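Local coordinates for protein beta-lactamase (Francisella tularensis subsp. tularensis, PDB 3P09) that probably hydrolyses the ring of beta-lactam antibiotics to give substituted beta-amino acids, as a class A serine beta-lactamase, at residues His59-Ser64 with Leu258-Asn263. Numbering follows the deposited sequence.
Sequences HFPICS and LYTNPN
In this class A beta-lactamase fold, the short strand 60-61, which leads into the SxxK pattern beginning at S64, packs on the end of strand 253-260 from the five-stranded antiparallel sheet. S64, just before helix 66-80, is probably the nucleophile, as in related enzymes. F60 pairs through its backbone with T176 of strand 175-176, whereas strand 253-260 is paired on both sides, with 38-44 (L258 to G40, T260 to K38) and with 239-246 (Y259 to T239). F60 carries the contact. Its CG stands anti to the carbonyl carbon (chi1 -68°), and the ring slots between the side chains of L258 and T260. CB of L258 lies over one ring face, 3.8 Å from the centroid of the F60 ring and 22° off its normal, a CH-pi contact displaced toward the rim. From an oblique direction, CG2 of T260 meets CD2 of F60 at 3.5 Å. CE2 of F60 approaches the carbonyl O of L258 to 3.4 Å. T260 places OG1 anti to its backbone N, 3.7 Å from CD of P61. Beyond P61, whose carbonyl O accepts a hydrogen bond from N240 ND2, C63 is disulfide-bonded to C233. Two strands whose backbones bond into different sheets thus meet mainly by van der Waals and CH-pi packing of F60, with the buried T260 hydroxyl satisfied by the carbonyl O of Y236.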
loop_
_atom_site.group_PDB
_atom_site.type_symbol
_atom_site.label_atom_id
_atom_site.label_comp_id
_atom_site.label_asym_id
_atom_site.label_seq_id
_atom_site.Cartn_x
_atom_site.Cartn_y
_atom_site.Cartn_z
ATOM N N HIS A 59 12.175 -6.398 -7.180
ATOM C CA HIS A 59 11.233 -6.872 -6.164
ATOM C C HIS A 59 11.635 -6.399 -4.764
ATOM O O HIS A 59 12.790 -6.545 -4.350
ATOM C CB HIS A 59 11.117 -8.405 -6.190
ATOM C CG HIS A 59 10.376 -8.942 -7.376
ATOM N ND1 HIS A 59 9.116 -9.491 -7.280
ATOM C CD2 HIS A 59 10.726 -9.035 -8.681
ATOM C CE1 HIS A 59 8.718 -9.889 -8.473
ATOM N NE2 HIS A 59 9.676 -9.621 -9.343
ATOM N N PHE A 60 10.655 -5.838 -4.055
ATOM C CA PHE A 60 10.813 -5.248 -2.738
ATOM C C PHE A 60 9.827 -5.911 -1.766
ATOM O O PHE A 60 8.710 -6.243 -2.138
ATOM C CB PHE A 60 10.424 -3.758 -2.786
ATOM C CG PHE A 60 11.360 -2.890 -3.599
ATOM C CD1 PHE A 60 11.260 -2.842 -4.985
ATOM C CD2 PHE A 60 12.315 -2.103 -2.967
ATOM C CE1 PHE A 60 12.103 -2.037 -5.733
ATOM C CE2 PHE A 60 13.175 -1.291 -3.703
ATOM C CZ PHE A 60 13.073 -1.257 -5.090
ATOM N N PRO A 61 10.218 -6.050 -0.496
ATOM C CA PRO A 61 9.230 -6.466 0.516
ATOM C C PRO A 61 7.962 -5.604 0.410
ATOM O O PRO A 61 8.068 -4.379 0.353
ATOM C CB PRO A 61 9.942 -6.167 1.842
ATOM C CG PRO A 61 11.418 -6.303 1.499
ATOM C CD PRO A 61 11.543 -5.760 0.079
ATOM N N ILE A 62 6.787 -6.223 0.378
ATOM C CA ILE A 62 5.549 -5.454 0.268
ATOM C C ILE A 62 5.115 -4.920 1.640
ATOM O O ILE A 62 4.561 -3.833 1.742
ATOM C CB ILE A 62 4.414 -6.272 -0.413
ATOM C CG1 ILE A 62 3.234 -5.351 -0.779
ATOM C CG2 ILE A 62 3.965 -7.447 0.460
ATOM C CD1 ILE A 62 2.108 -6.070 -1.555
ATOM N N CYS A 63 5.393 -5.674 2.697
ATOM C CA CYS A 63 5.031 -5.234 4.042
ATOM C C CYS A 63 3.528 -4.919 4.092
ATOM O O CYS A 63 2.731 -5.548 3.394
ATOM C CB CYS A 63 5.864 -4.001 4.444
ATOM S SG CYS A 63 7.653 -4.145 4.083
ATOM N N SER A 64 3.150 -3.923 4.885
ATOM C CA SER A 64 1.746 -3.582 5.086
ATOM C C SER A 64 1.045 -3.031 3.851
ATOM O O SER A 64 -0.165 -2.860 3.860
ATOM C CB SER A 64 1.598 -2.581 6.233
ATOM O OG SER A 64 1.674 -3.252 7.476
ATOM N N LEU A 258 9.219 2.392 -3.284
ATOM C CA LEU A 258 9.572 1.289 -2.396
ATOM C C LEU A 258 11.064 1.382 -2.121
ATOM O O LEU A 258 11.849 1.745 -3.006
ATOM C CB LEU A 258 9.238 -0.062 -3.032
ATOM C CG LEU A 258 7.863 -0.133 -3.732
ATOM C CD1 LEU A 258 7.653 -1.511 -4.352
ATOM C CD2 LEU A 258 6.711 0.185 -2.801
ATOM N N TYR A 259 11.464 1.075 -0.897
ATOM C CA TYR A 259 12.874 1.180 -0.547
ATOM C C TYR A 259 13.256 -0.026 0.285
ATOM O O TYR A 259 12.507 -0.419 1.174
ATOM C CB TYR A 259 13.177 2.483 0.221
ATOM C CG TYR A 259 14.585 2.502 0.749
ATOM C CD1 TYR A 259 15.657 2.679 -0.111
ATOM C CD2 TYR A 259 14.854 2.306 2.106
ATOM C CE1 TYR A 259 16.965 2.657 0.360
ATOM C CE2 TYR A 259 16.165 2.295 2.585
ATOM C CZ TYR A 259 17.214 2.470 1.702
ATOM O OH TYR A 259 18.524 2.456 2.149
ATOM N N THR A 260 14.405 -0.622 -0.012
ATOM C CA THR A 260 14.910 -1.710 0.812
ATOM C C THR A 260 16.426 -1.784 0.718
ATOM O O THR A 260 17.024 -1.357 -0.278
ATOM C CB THR A 260 14.268 -3.074 0.418
ATOM O OG1 THR A 260 14.536 -4.052 1.428
ATOM C CG2 THR A 260 14.793 -3.561 -0.915
ATOM N N ASN A 261 17.048 -2.293 1.773
ATOM C CA ASN A 261 18.483 -2.577 1.758
ATOM C C ASN A 261 18.624 -4.075 1.928
ATOM O O ASN A 261 18.607 -4.581 3.045
ATOM C CB ASN A 261 19.196 -1.818 2.894
ATOM C CG ASN A 261 20.702 -2.064 2.928
ATOM O OD1 ASN A 261 21.226 -2.935 2.227
ATOM N ND2 ASN A 261 21.403 -1.300 3.773
ATOM N N PRO A 262 18.743 -4.799 0.809
ATOM C CA PRO A 262 18.762 -6.256 0.888
ATOM C C PRO A 262 20.047 -6.770 1.529
ATOM O O PRO A 262 20.128 -7.965 1.814
ATOM C CB PRO A 262 18.696 -6.677 -0.576
ATOM C CG PRO A 262 19.360 -5.561 -1.305
ATOM C CD PRO A 262 19.057 -4.308 -0.545
ATOM N N ASN A 263 21.016 -5.889 1.777
ATOM C CA ASN A 263 22.302 -6.311 2.342
ATOM C C ASN A 263 22.409 -6.187 3.853
ATOM O O ASN A 263 23.449 -6.504 4.435
ATOM C CB ASN A 263 23.458 -5.547 1.699
ATOM C CG ASN A 263 23.502 -5.726 0.202
ATOM O OD1 ASN A 263 23.773 -6.819 -0.293
ATOM N ND2 ASN A 263 23.220 -4.653 -0.532
#